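Local coordinates for envelopment polyprotein (Bovine Schmallenberg virus BH80/Germany/2011, PDB 7A56), which acts, as its Gc glycoprotein, as a class II membrane fusion protein in virus entry, captured here in its postfusion conformation, at residues A35-M40 with I222-Q227; N128-E133 with D147-F152; Y190-I195 with M238-A243; Q353-I358 with S380-G385. One frame throughout, in Å; residues are numbered along the deposited sequence.

Interaction 1 of 4, residues A35-M40 with I222-Q227; sequences ANDLTM and ISDRIQ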
loop_
_atom_site.group_PDB
_atom_site.type_symbol
_atom_site.label_atom_id
_atom_site.label_comp_id
_atom_site.label_asym_id
_atom_site.label_seq_id
_atom_site.Cartn_x
_atom_site.Cartn_y
_atom_site.Cartn_z
ATOM N N ALA A 35 -41.417 -1.637 -6.007
ATOM C CA ALA A 35 -40.981 -2.998 -5.718
ATOM C C ALA A 35 -40.967 -3.822 -6.985
ATOM O O ALA A 35 -40.032 -4.597 -7.227
ATOM C CB ALA A 35 -41.894 -3.674 -4.675
ATOM N N ASN A 36 -42.006 -3.659 -7.819
ATOM C CA ASN A 36 -42.078 -4.483 -9.012
ATOM C C ASN A 36 -40.971 -4.124 -9.995
ATOM O O ASN A 36 -40.396 -5.002 -10.647
ATOM C CB ASN A 36 -43.459 -4.317 -9.642
ATOM C CG ASN A 36 -43.529 -4.887 -11.018
ATOM O OD1 ASN A 36 -43.484 -6.100 -11.193
ATOM N ND2 ASN A 36 -43.610 -4.014 -12.026
ATOM N N ASP A 37 -40.690 -2.828 -10.135
ATOM C CA ASP A 37 -39.601 -2.335 -10.987
ATOM C C ASP A 37 -38.263 -2.915 -10.548
ATOM O O ASP A 37 -37.463 -3.427 -11.358
ATOM C CB ASP A 37 -39.612 -0.803 -10.865
ATOM C CG ASP A 37 -38.756 -0.073 -11.886
ATOM O OD1 ASP A 37 -38.077 -0.693 -12.736
ATOM O OD2 ASP A 37 -38.741 1.180 -11.806
ATOM N N LEU A 38 -37.999 -2.831 -9.251
ATOM C CA LEU A 38 -36.718 -3.326 -8.720
ATOM C C LEU A 38 -36.592 -4.826 -8.909
ATOM O O LEU A 38 -35.563 -5.332 -9.382
ATOM C CB LEU A 38 -36.609 -2.929 -7.252
ATOM C CG LEU A 38 -36.435 -1.411 -6.974
ATOM C CD1 LEU A 38 -36.329 -1.174 -5.483
ATOM C CD2 LEU A 38 -35.175 -0.830 -7.610
ATOM N N THR A 39 -37.646 -5.556 -8.577
ATOM C CA THR A 39 -37.606 -7.011 -8.716
ATOM C C THR A 39 -37.430 -7.426 -10.169
ATOM O O THR A 39 -36.763 -8.415 -10.460
ATOM C CB THR A 39 -38.906 -7.610 -8.167
ATOM O OG1 THR A 39 -39.016 -7.294 -6.773
ATOM C CG2 THR A 39 -38.920 -9.112 -8.358
ATOM N N MET A 40 -38.092 -6.730 -11.095
ATOM C CA MET A 40 -37.966 -7.046 -12.512
ATOM C C MET A 40 -36.591 -6.725 -13.039
ATOM O O MET A 40 -36.169 -7.301 -14.047
ATOM C CB MET A 40 -39.036 -6.261 -13.334
ATOM C CG MET A 40 -40.471 -6.763 -13.206
ATOM S SD MET A 40 -40.888 -8.244 -14.183
ATOM C CE MET A 40 -40.483 -9.561 -13.026
ATOM N N ILE A 222 -29.551 -0.600 -12.683
ATOM C CA ILE A 222 -30.498 0.190 -13.491
ATOM C C ILE A 222 -31.885 -0.395 -13.336
ATOM O O ILE A 222 -32.097 -1.566 -13.664
ATOM C CB ILE A 222 -30.120 0.210 -14.989
ATOM C CG1 ILE A 222 -28.715 0.779 -15.222
ATOM C CG2 ILE A 222 -31.197 0.963 -15.852
ATOM C CD1 ILE A 222 -28.487 2.219 -14.708
ATOM N N SER A 223 -32.844 0.434 -12.903
ATOM C CA SER A 223 -34.260 0.149 -13.033
ATOM C C SER A 223 -34.889 1.379 -13.677
ATOM O O SER A 223 -34.191 2.375 -13.946
ATOM C CB SER A 223 -34.909 -0.171 -11.673
ATOM O OG SER A 223 -34.880 0.972 -10.808
ATOM N N ASP A 224 -36.206 1.338 -13.898
ATOM C CA ASP A 224 -36.854 2.480 -14.547
ATOM C C ASP A 224 -36.859 3.700 -13.640
ATOM O O ASP A 224 -36.556 4.810 -14.082
ATOM C CB ASP A 224 -38.282 2.118 -14.965
ATOM C CG ASP A 224 -38.304 1.047 -16.030
ATOM O OD1 ASP A 224 -37.335 0.977 -16.817
ATOM O OD2 ASP A 224 -39.248 0.265 -16.066
ATOM N N ARG A 225 -37.183 3.514 -12.362
ATOM C CA ARG A 225 -37.296 4.634 -11.429
ATOM C C ARG A 225 -36.009 4.961 -10.678
ATOM O O ARG A 225 -35.798 6.131 -10.282
ATOM C CB ARG A 225 -38.390 4.313 -10.405
ATOM C CG ARG A 225 -39.789 4.246 -11.042
ATOM C CD ARG A 225 -40.735 3.455 -10.150
ATOM N NE ARG A 225 -42.058 3.454 -10.743
ATOM C CZ ARG A 225 -42.429 2.646 -11.733
ATOM N NH1 ARG A 225 -41.585 1.747 -12.207
ATOM N NH2 ARG A 225 -43.672 2.740 -12.246
ATOM N N ILE A 226 -35.153 3.968 -10.426
ATOM C CA ILE A 226 -33.999 4.184 -9.550
ATOM C C ILE A 226 -32.734 3.644 -10.191
ATOM O O ILE A 226 -32.696 2.502 -10.674
ATOM C CB ILE A 226 -34.200 3.553 -8.159
ATOM C CG1 ILE A 226 -35.502 4.083 -7.497
ATOM C CG2 ILE A 226 -32.899 3.757 -7.293
ATOM C CD1 ILE A 226 -35.866 3.239 -6.260
ATOM N N GLN A 227 -31.717 4.492 -10.268
ATOM C CA GLN A 227 -30.417 4.031 -10.745
ATOM C C GLN A 227 -29.374 4.242 -9.658
ATOM O O GLN A 227 -29.405 5.246 -8.936
ATOM C CB GLN A 227 -30.008 4.777 -12.049
ATOM C CG GLN A 227 -30.936 4.527 -13.228
ATOM C CD GLN A 227 -31.927 5.536 -13.307
ATOM O OE1 GLN A 227 -31.599 6.738 -13.273
ATOM N NE2 GLN A 227 -33.211 5.105 -13.417
#
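Asp37 of helix 23-40 holds the turn 223-226 through both of its carboxylate oxygens. Two bonds from backbone N-H groups to the carboxylate come first. Asp224 N reaches OD1 of Asp37 at 3.0 Å, and Arg225 N reaches OD2 of Asp37 at 2.9 Å; each oxygen accepts on its syn lone pair, so two successive amides face a single carboxylate. With CG of Asp37 anti to its backbone N (chi1 -168°), the carboxylate is carried off the helix to the turn amides.

The ionic part is a salt bridge from Arg225 NH1 to Asp37 OD2, 2.9 Å long. The carboxylate lies at the edge of the guanidinium, whereas NH1 comes from above the carboxylate plane, 57° out of it; the two planes are 79° apart.

Van der Waals packing is lighter. CD2 of Leu38 lies 3.7 Å from the hydroxyl oxygen OG of Ser223 and meets the apolar CD1 of Ile226 at 4.3 Å, and Phe211 and Phe43 also cover Leu38.

Within the turn, the hydroxyl of Ser223 donates to Ile226 O in the carbonyl plane, an acceptor it shares with Ser223 N. This closes the short connection between strands 221-222 and 226-231, so the helix is tied to a beta hairpin at its turn.

OD2 therefore takes two donors and OD1 one, satisfying a buried carboxylate. That pattern would be expected to stabilise its negative charge and to offset in part the repulsion from the nearby Asp224 carboxylate.

Interaction 2 of 4, residues N128-E133 with D147-F152; sequences NAKHEE and DGWVTF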
loop_
_atom_site.group_PDB
_atom_site.type_symbol
_atom_site.label_atom_id
_atom_site.label_comp_id
_atom_site.label_asym_id
_atom_site.label_seq_id
_atom_site.Cartn_x
_atom_site.Cartn_y
_atom_site.Cartn_z
ATOM N N ASN A 128 17.282 -33.352 15.332
ATOM C CA ASN A 128 17.595 -34.631 14.690
ATOM C C ASN A 128 19.002 -34.551 14.113
ATOM O O ASN A 128 19.312 -33.607 13.386
ATOM C CB ASN A 128 16.636 -34.947 13.554
ATOM C CG ASN A 128 15.276 -35.422 14.040
ATOM O OD1 ASN A 128 15.168 -36.365 14.804
ATOM N ND2 ASN A 128 14.242 -34.790 13.562
ATOM N N ALA A 129 19.847 -35.543 14.414
ATOM C CA ALA A 129 21.268 -35.490 14.041
ATOM C C ALA A 129 21.775 -36.862 13.579
ATOM O O ALA A 129 21.311 -37.912 14.032
ATOM C CB ALA A 129 22.181 -35.005 15.212
ATOM N N LYS A 130 22.728 -36.836 12.656
ATOM C CA LYS A 130 23.520 -38.011 12.317
ATOM C C LYS A 130 24.992 -37.624 12.348
ATOM O O LYS A 130 25.331 -36.476 12.078
ATOM C CB LYS A 130 23.173 -38.567 10.939
ATOM C CG LYS A 130 21.671 -38.609 10.678
ATOM C CD LYS A 130 21.390 -39.682 9.663
ATOM C CE LYS A 130 19.931 -39.716 9.230
ATOM N NZ LYS A 130 19.857 -40.623 8.050
ATOM N N HIS A 131 25.869 -38.586 12.665
ATOM C CA HIS A 131 27.298 -38.268 12.564
ATOM C C HIS A 131 28.096 -39.537 12.345
ATOM O O HIS A 131 27.642 -40.655 12.643
ATOM C CB HIS A 131 27.837 -37.528 13.805
ATOM C CG HIS A 131 28.004 -38.414 14.993
ATOM N ND1 HIS A 131 26.957 -38.736 15.830
ATOM C CD2 HIS A 131 29.094 -39.064 15.487
ATOM C CE1 HIS A 131 27.389 -39.534 16.792
ATOM N NE2 HIS A 131 28.685 -39.748 16.608
ATOM N N GLU A 132 29.299 -39.355 11.798
ATOM C CA GLU A 132 30.267 -40.433 11.641
ATOM C C GLU A 132 31.666 -39.894 11.926
ATOM O O GLU A 132 31.914 -38.688 11.894
ATOM C CB GLU A 132 30.270 -41.019 10.228
ATOM C CG GLU A 132 28.923 -41.193 9.603
ATOM C CD GLU A 132 28.434 -42.617 9.604
ATOM O OE1 GLU A 132 27.438 -42.883 8.881
ATOM O OE2 GLU A 132 29.024 -43.461 10.331
ATOM N N GLU A 133 32.599 -40.795 12.150
ATOM C CA GLU A 133 33.994 -40.371 12.162
ATOM C C GLU A 133 34.820 -41.366 11.377
ATOM O O GLU A 133 34.444 -42.529 11.261
ATOM C CB GLU A 133 34.575 -40.198 13.585
ATOM C CG GLU A 133 34.743 -41.402 14.409
ATOM C CD GLU A 133 35.375 -41.057 15.769
ATOM O OE1 GLU A 133 34.626 -40.585 16.646
ATOM O OE2 GLU A 133 36.604 -41.224 15.956
ATOM N N ASP A 147 18.465 -34.104 2.113
ATOM C CA ASP A 147 17.970 -32.801 1.714
ATOM C C ASP A 147 17.335 -32.076 2.886
ATOM O O ASP A 147 16.567 -32.657 3.658
ATOM C CB ASP A 147 16.943 -32.956 0.599
ATOM C CG ASP A 147 17.590 -33.036 -0.765
ATOM O OD1 ASP A 147 18.719 -33.592 -0.853
ATOM O OD2 ASP A 147 16.976 -32.526 -1.738
ATOM N N GLY A 148 17.662 -30.799 3.022
ATOM C CA GLY A 148 17.129 -29.986 4.093
ATOM C C GLY A 148 17.921 -30.039 5.391
ATOM O O GLY A 148 17.650 -29.252 6.295
ATOM N N TRP A 149 18.870 -30.941 5.504
ATOM C CA TRP A 149 19.742 -31.041 6.669
ATOM C C TRP A 149 20.982 -30.187 6.433
ATOM O O TRP A 149 21.485 -30.123 5.303
ATOM C CB TRP A 149 20.132 -32.500 6.881
ATOM C CG TRP A 149 18.990 -33.338 7.308
ATOM C CD1 TRP A 149 17.734 -33.398 6.723
ATOM C CD2 TRP A 149 18.963 -34.249 8.408
ATOM N NE1 TRP A 149 16.947 -34.318 7.385
ATOM C CE2 TRP A 149 17.665 -34.833 8.437
ATOM C CE3 TRP A 149 19.904 -34.621 9.393
ATOM C CZ2 TRP A 149 17.289 -35.768 9.400
ATOM C CZ3 TRP A 149 19.522 -35.547 10.352
ATOM C CH2 TRP A 149 18.206 -36.116 10.339
ATOM N N VAL A 150 21.482 -29.517 7.490
ATOM C CA VAL A 150 22.699 -28.721 7.324
ATOM C C VAL A 150 23.852 -29.598 7.832
ATOM O O VAL A 150 23.659 -30.533 8.618
ATOM C CB VAL A 150 22.687 -27.336 8.012
ATOM C CG1 VAL A 150 21.602 -26.402 7.357
ATOM C CG2 VAL A 150 22.369 -27.455 9.488
ATOM N N THR A 151 25.057 -29.349 7.325
ATOM C CA THR A 151 26.192 -30.224 7.678
ATOM C C THR A 151 27.163 -29.558 8.642
ATOM O O THR A 151 27.185 -28.341 8.834
ATOM C CB THR A 151 26.953 -30.654 6.426
ATOM O OG1 THR A 151 27.357 -29.480 5.727
ATOM C CG2 THR A 151 26.059 -31.480 5.483
ATOM N N PHE A 152 28.018 -30.399 9.248
ATOM C CA PHE A 152 29.090 -29.873 10.068
ATOM C C PHE A 152 30.247 -30.860 9.996
ATOM O O PHE A 152 30.040 -32.050 9.753
ATOM C CB PHE A 152 28.691 -29.682 11.545
ATOM C CG PHE A 152 27.952 -30.870 12.149
ATOM C CD1 PHE A 152 28.659 -31.954 12.687
ATOM C CD2 PHE A 152 26.545 -30.865 12.211
ATOM C CE1 PHE A 152 28.004 -33.035 13.227
ATOM C CE2 PHE A 152 25.863 -31.951 12.770
ATOM C CZ PHE A 152 26.618 -33.055 13.275
#
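Trp149 and Lys130 meet through first torsions of the same kind: CG of Trp149 stands beside its backbone N and anti to the carbonyl carbon (chi1 -69°), and CG of Lys130 is likewise anti to its carbonyl carbon (chi1 -43°). The benzo end of the indole is the part that arrives. Its CZ3 lies 3.8 Å from Lys130 CG and 3.6 Å from the carbonyl O of Asn128, while CH2 is 3.8 Å from Asn128 CB. The Asn128 carbonyl O and Lys130 CG come to the ring at a slant. Beyond CG the lysine chain is extended and crosses the tryptophan at about a right angle. Its NZ ends 5.7 Å from the centroid of the six-membered ring of Trp149, 24° off the normal, a long cation-pi contact that can be at most weakly attractive.

Strands 98-134 and 150-158 both pair with strand 172-183, antiparallel on each side, and this explains the wide backbone spacing: the CA atoms of Ala129 and Trp149 are 8.7 Å apart. The side chains bridge that interval, with Trp149 also touching Ser178 and Gln180 of the intervening strand.

Further along, Phe152 brings CZ to 3.8 Å from the carbonyl O of Lys130, again obliquely. Its ring also meets that of Phe282 and packs on Leu296.

Interaction 3 of 4, residues Y190-I195 with M238-A243; sequences YKKSSI and MPNIIA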
loop_
_atom_site.group_PDB
_atom_site.type_symbol
_atom_site.label_atom_id
_atom_site.label_comp_id
_atom_site.label_asym_id
_atom_site.label_seq_id
_atom_site.Cartn_x
_atom_site.Cartn_y
_atom_site.Cartn_z
ATOM N N TYR A 190 0.610 -17.963 5.777
ATOM C CA TYR A 190 -0.075 -17.927 4.487
ATOM C C TYR A 190 0.368 -16.730 3.653
ATOM O O TYR A 190 0.745 -15.683 4.178
ATOM C CB TYR A 190 -1.578 -17.794 4.660
ATOM C CG TYR A 190 -2.187 -18.941 5.442
ATOM C CD1 TYR A 190 -2.197 -18.926 6.825
ATOM C CD2 TYR A 190 -2.820 -19.980 4.784
ATOM C CE1 TYR A 190 -2.770 -19.979 7.551
ATOM C CE2 TYR A 190 -3.416 -21.012 5.481
ATOM C CZ TYR A 190 -3.393 -20.992 6.864
ATOM O OH TYR A 190 -4.019 -21.998 7.565
ATOM N N LYS A 191 0.304 -16.901 2.337
ATOM C CA LYS A 191 0.605 -15.844 1.383
ATOM C C LYS A 191 -0.659 -15.504 0.575
ATOM O O LYS A 191 -1.399 -16.411 0.164
ATOM C CB LYS A 191 1.704 -16.293 0.436
ATOM C CG LYS A 191 2.269 -15.169 -0.411
ATOM C CD LYS A 191 3.353 -15.752 -1.327
ATOM C CE LYS A 191 4.117 -14.647 -2.022
ATOM N NZ LYS A 191 5.322 -15.147 -2.800
ATOM N N LYS A 192 -0.824 -14.222 0.253
ATOM C CA LYS A 192 -1.966 -13.786 -0.605
ATOM C C LYS A 192 -1.843 -14.435 -1.986
ATOM O O LYS A 192 -0.752 -14.452 -2.576
ATOM C CB LYS A 192 -1.944 -12.262 -0.706
ATOM C CG LYS A 192 -3.141 -11.630 -1.514
ATOM C CD LYS A 192 -3.331 -10.145 -1.136
ATOM C CE LYS A 192 -2.156 -9.329 -1.582
ATOM N NZ LYS A 192 -2.102 -7.996 -0.892
ATOM N N SER A 193 -2.945 -15.049 -2.472
ATOM C CA SER A 193 -2.934 -15.856 -3.691
ATOM C C SER A 193 -4.041 -15.441 -4.663
ATOM O O SER A 193 -4.511 -16.269 -5.456
ATOM C CB SER A 193 -3.041 -17.351 -3.348
ATOM O OG SER A 193 -4.255 -17.654 -2.641
ATOM N N SER A 194 -4.465 -14.172 -4.607
ATOM C CA SER A 194 -5.411 -13.577 -5.554
ATOM C C SER A 194 -5.211 -12.067 -5.498
ATOM O O SER A 194 -4.532 -11.538 -4.606
ATOM C CB SER A 194 -6.867 -13.924 -5.223
ATOM O OG SER A 194 -7.275 -13.232 -4.054
ATOM N N ILE A 195 -5.787 -11.365 -6.466
ATOM C CA ILE A 195 -5.970 -9.935 -6.249
ATOM C C ILE A 195 -6.976 -9.743 -5.110
ATOM O O ILE A 195 -7.809 -10.624 -4.809
ATOM C CB ILE A 195 -6.442 -9.266 -7.558
ATOM C CG1 ILE A 195 -6.379 -7.728 -7.462
ATOM C CG2 ILE A 195 -7.813 -9.819 -7.942
ATOM C CD1 ILE A 195 -6.487 -6.977 -8.840
ATOM N N MET A 238 -4.660 -5.153 1.761
ATOM C CA MET A 238 -4.533 -6.417 2.494
ATOM C C MET A 238 -3.091 -6.942 2.453
ATOM O O MET A 238 -2.393 -6.754 1.468
ATOM C CB MET A 238 -5.482 -7.445 1.891
ATOM C CG MET A 238 -7.059 -6.976 2.138
ATOM S SD MET A 238 -8.055 -8.300 1.671
ATOM C CE MET A 238 -7.882 -9.565 2.991
ATOM N N PRO A 239 -2.661 -7.579 3.535
ATOM C CA PRO A 239 -1.244 -7.923 3.689
ATOM C C PRO A 239 -0.815 -9.050 2.759
ATOM O O PRO A 239 -1.592 -9.939 2.414
ATOM C CB PRO A 239 -1.143 -8.373 5.158
ATOM C CG PRO A 239 -2.494 -8.875 5.491
ATOM C CD PRO A 239 -3.431 -7.848 4.764
ATOM N N ASN A 240 0.461 -9.044 2.392
ATOM C CA ASN A 240 0.912 -10.091 1.476
ATOM C C ASN A 240 1.147 -11.409 2.204
ATOM O O ASN A 240 0.811 -12.478 1.691
ATOM C CB ASN A 240 2.181 -9.642 0.767
ATOM C CG ASN A 240 1.980 -9.603 -0.715
ATOM O OD1 ASN A 240 1.184 -8.784 -1.245
ATOM N ND2 ASN A 240 2.641 -10.530 -1.409
ATOM N N ILE A 241 1.687 -11.346 3.403
ATOM C CA ILE A 241 1.938 -12.548 4.200
ATOM C C ILE A 241 1.312 -12.334 5.564
ATOM O O ILE A 241 1.394 -11.247 6.132
ATOM C CB ILE A 241 3.452 -12.852 4.310
ATOM C CG1 ILE A 241 3.948 -13.315 2.933
ATOM C CG2 ILE A 241 3.743 -13.969 5.378
ATOM C CD1 ILE A 241 5.407 -13.525 2.806
ATOM N N ILE A 242 0.720 -13.382 6.102
ATOM C CA ILE A 242 0.133 -13.331 7.429
ATOM C C ILE A 242 0.558 -14.551 8.239
ATOM O O ILE A 242 0.919 -15.595 7.694
ATOM C CB ILE A 242 -1.418 -13.299 7.356
ATOM C CG1 ILE A 242 -1.912 -14.557 6.614
ATOM C CG2 ILE A 242 -1.867 -11.982 6.718
ATOM C CD1 ILE A 242 -3.470 -14.771 6.695
ATOM N N ALA A 243 0.391 -14.439 9.552
ATOM C CA ALA A 243 0.590 -15.573 10.428
ATOM C C ALA A 243 -0.685 -15.735 11.238
ATOM O O ALA A 243 -1.316 -14.750 11.608
ATOM C CB ALA A 243 1.829 -15.397 11.326
#
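Tyr190 and Ile242 form a hydrogen-bonded pair of the antiparallel ladder between strands 187-192 and 241-245, whose local axes run 150° apart in direction. Tyr190 N donates to Ile242 O at 3.1 Å, and Ile242 N returns a bond to Tyr190 O at 3.0 Å. Next comes the non-hydrogen-bonded pair Lys191-Ile241, with CA atoms 4.5 Å apart, and then Lys192 N donates to Asn240 O at 2.8 Å.

On the Tyr190-Ile242 face, CB of the tyrosine rests 3.8 Å from CG1 of the isoleucine, and the Ile242 side chain also packs on Val326, Val249 and Val251. The ladder thus links the neighbours of its two strands, since strand 187-192 pairs with the long strand 98-134 and strand 241-245 pairs with 248-251. On the other face the extended Lys191 crosses Ile241 obliquely, and its NZ forms a salt bridge with Asp256.

Lys192 continues the contact beyond the paired residues. Its chain bends at chi3 (66°, placing CE), and NZ donates to Met238 O at 2.7 Å from above the carbonyl plane, 45° out of it. A weak bond of 3.4 Å joins the same NZ to Asn240 OD1, the two side chains crossing at about a right angle. Pro239 O, beside these acceptors, is hydrogen-bonded by Tyr115 OH.

Interaction 4 of 4, residues Q353-I358 with S380-G385; sequences QATVTI and STNTIG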
loop_
_atom_site.group_PDB
_atom_site.type_symbol
_atom_site.label_atom_id
_atom_site.label_comp_id
_atom_site.label_asym_id
_atom_site.label_seq_id
_atom_site.Cartn_x
_atom_site.Cartn_y
_atom_site.Cartn_z
ATOM N N GLN A 353 -29.779 11.040 14.094
ATOM C CA GLN A 353 -28.632 10.466 14.788
ATOM C C GLN A 353 -29.007 9.150 15.456
ATOM O O GLN A 353 -30.057 9.045 16.095
ATOM C CB GLN A 353 -28.097 11.440 15.819
ATOM C CG GLN A 353 -27.023 12.306 15.241
ATOM C CD GLN A 353 -25.859 12.472 16.190
ATOM O OE1 GLN A 353 -25.878 11.964 17.330
ATOM N NE2 GLN A 353 -24.825 13.180 15.727
ATOM N N ALA A 354 -28.124 8.152 15.329
ATOM C CA ALA A 354 -28.373 6.867 15.977
ATOM C C ALA A 354 -28.344 6.996 17.510
ATOM O O ALA A 354 -27.659 7.845 18.071
ATOM C CB ALA A 354 -27.334 5.839 15.498
ATOM N N THR A 355 -29.115 6.152 18.188
ATOM C CA THR A 355 -29.056 6.029 19.650
ATOM C C THR A 355 -28.169 4.832 20.007
ATOM O O THR A 355 -28.585 3.683 19.861
ATOM C CB THR A 355 -30.448 5.856 20.229
ATOM O OG1 THR A 355 -31.247 6.976 19.851
ATOM C CG2 THR A 355 -30.410 5.762 21.792
ATOM N N VAL A 356 -26.947 5.104 20.449
ATOM C CA VAL A 356 -25.968 4.075 20.810
ATOM C C VAL A 356 -25.613 4.260 22.276
ATOM O O VAL A 356 -25.470 5.395 22.745
ATOM C CB VAL A 356 -24.703 4.145 19.931
ATOM C CG1 VAL A 356 -23.703 3.061 20.331
ATOM C CG2 VAL A 356 -25.065 4.021 18.461
ATOM N N THR A 357 -25.525 3.150 23.013
ATOM C CA THR A 357 -25.002 3.160 24.370
ATOM C C THR A 357 -23.871 2.140 24.480
ATOM O O THR A 357 -23.947 1.040 23.915
ATOM C CB THR A 357 -26.085 2.840 25.431
ATOM O OG1 THR A 357 -26.669 1.554 25.156
ATOM C CG2 THR A 357 -27.197 3.936 25.474
ATOM N N ILE A 358 -22.820 2.505 25.208
ATOM C CA ILE A 358 -21.760 1.555 25.557
ATOM C C ILE A 358 -22.133 0.918 26.887
ATOM O O ILE A 358 -21.946 1.513 27.946
ATOM C CB ILE A 358 -20.396 2.226 25.624
ATOM C CG1 ILE A 358 -20.065 2.822 24.257
ATOM C CG2 ILE A 358 -19.363 1.186 26.143
ATOM C CD1 ILE A 358 -18.864 3.723 24.228
ATOM N N SER A 380 -25.253 -1.187 22.667
ATOM C CA SER A 380 -26.652 -1.190 22.234
ATOM C C SER A 380 -26.845 -0.125 21.157
ATOM O O SER A 380 -26.219 0.935 21.198
ATOM C CB SER A 380 -27.605 -0.931 23.400
ATOM O OG SER A 380 -27.753 -2.091 24.185
ATOM N N THR A 381 -27.669 -0.436 20.167
ATOM C CA THR A 381 -27.949 0.535 19.115
ATOM C C THR A 381 -29.370 0.325 18.631
ATOM O O THR A 381 -29.888 -0.800 18.620
ATOM C CB THR A 381 -26.935 0.431 17.948
ATOM O OG1 THR A 381 -27.288 1.348 16.910
ATOM C CG2 THR A 381 -26.869 -1.021 17.365
ATOM N N ASN A 382 -30.020 1.426 18.274
ATOM C CA ASN A 382 -31.381 1.327 17.753
ATOM C C ASN A 382 -31.405 1.087 16.236
ATOM O O ASN A 382 -32.500 0.977 15.654
ATOM C CB ASN A 382 -32.202 2.581 18.157
ATOM C CG ASN A 382 -31.688 3.893 17.524
ATOM O OD1 ASN A 382 -30.527 4.045 17.154
ATOM N ND2 ASN A 382 -32.582 4.848 17.415
ATOM N N THR A 383 -30.235 0.904 15.611
ATOM C CA THR A 383 -30.148 0.808 14.162
ATOM C C THR A 383 -28.814 0.181 13.745
ATOM O O THR A 383 -27.780 0.404 14.364
ATOM C CB THR A 383 -30.313 2.188 13.470
ATOM O OG1 THR A 383 -30.361 2.023 12.047
ATOM C CG2 THR A 383 -29.211 3.211 13.819
ATOM N N ILE A 384 -28.865 -0.566 12.650
ATOM C CA ILE A 384 -27.674 -0.794 11.850
ATOM C C ILE A 384 -27.127 0.556 11.450
ATOM O O ILE A 384 -27.884 1.441 11.047
ATOM C CB ILE A 384 -28.035 -1.620 10.608
ATOM C CG1 ILE A 384 -28.524 -3.017 11.031
ATOM C CG2 ILE A 384 -26.827 -1.657 9.619
ATOM C CD1 ILE A 384 -29.201 -3.782 9.897
ATOM N N GLY A 385 -25.814 0.740 11.555
ATOM C CA GLY A 385 -25.268 2.030 11.162
ATOM C C GLY A 385 -23.748 1.993 11.213
ATOM O O GLY A 385 -23.133 0.928 11.311
HETATM O O HOH W 1 -31.942 6.844 15.174
#
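Residues 354-357 and 380-383 run antiparallel, their end-to-end directions 170° apart. Thr357 and Ser380 form a hydrogen-bonded pair, with Thr357 N to Ser380 O and Ser380 N to Thr357 O both at 2.9 Å. Val356 and Thr381 follow as a non-hydrogen-bonded pair whose CA atoms are 4.4 Å apart, and a further bond runs from Asn382 N to Thr355 O. The CA-H groups of Val356 and Thr381 also point at the carbonyl oxygens of Ser380 and Thr355.

At Thr355 a side chain takes over one half of the pairing: the backbone N of Thr355 donates to Asn382 OD1 at 2.7 Å, approaching from above the amide plane, 47° out of it. CG of Asn382 lies between its backbone N and carbonyl carbon (chi1 65°), from where the amide crosses the Thr355 side chain at about a right angle. ND2 of the asparagine donates to a water that in turn donates to Gln353 O.

These residues are the open end of the beta hairpin formed by strands 356-365 and 373-381, where the chain enters and leaves it. Val356 and Thr381 lie side by side there, pointing the same way, with CG2 of the valine 3.8 Å from OG1 of the threonine. That OG1 donates to Thr383 O on a lone pair. CG2 of Thr383 packs 3.6 Å from Ala354 CB. On the opposite face Asp359 takes both hydroxyls, OD1 from Thr357 and OD2 from Ser380.

How the interactions relate
The four contacts are spread along an elongated, strand-rich chain and none touches another. Interactions 1 and 2 lie on opposite sides of the chain's centre, their own centres 72 Å apart; the centre of interaction 3, between them, is about 39 Å from that of interaction 1 and 34 Å from that of interaction 2. In sequence, interaction 2 is nested within the loop closed by interaction 1, whereas interaction 3 crosses it. Interactions 2 and 3 are linked through the neighbouring strands 98-134 and 187-192. Interaction 4 opens last, in a separate four-stranded sheet, its nearest atoms about 17 Å from interaction 1 without touching it. Interactions 1 and 3 both touch the second subunit of the three-chain assembly.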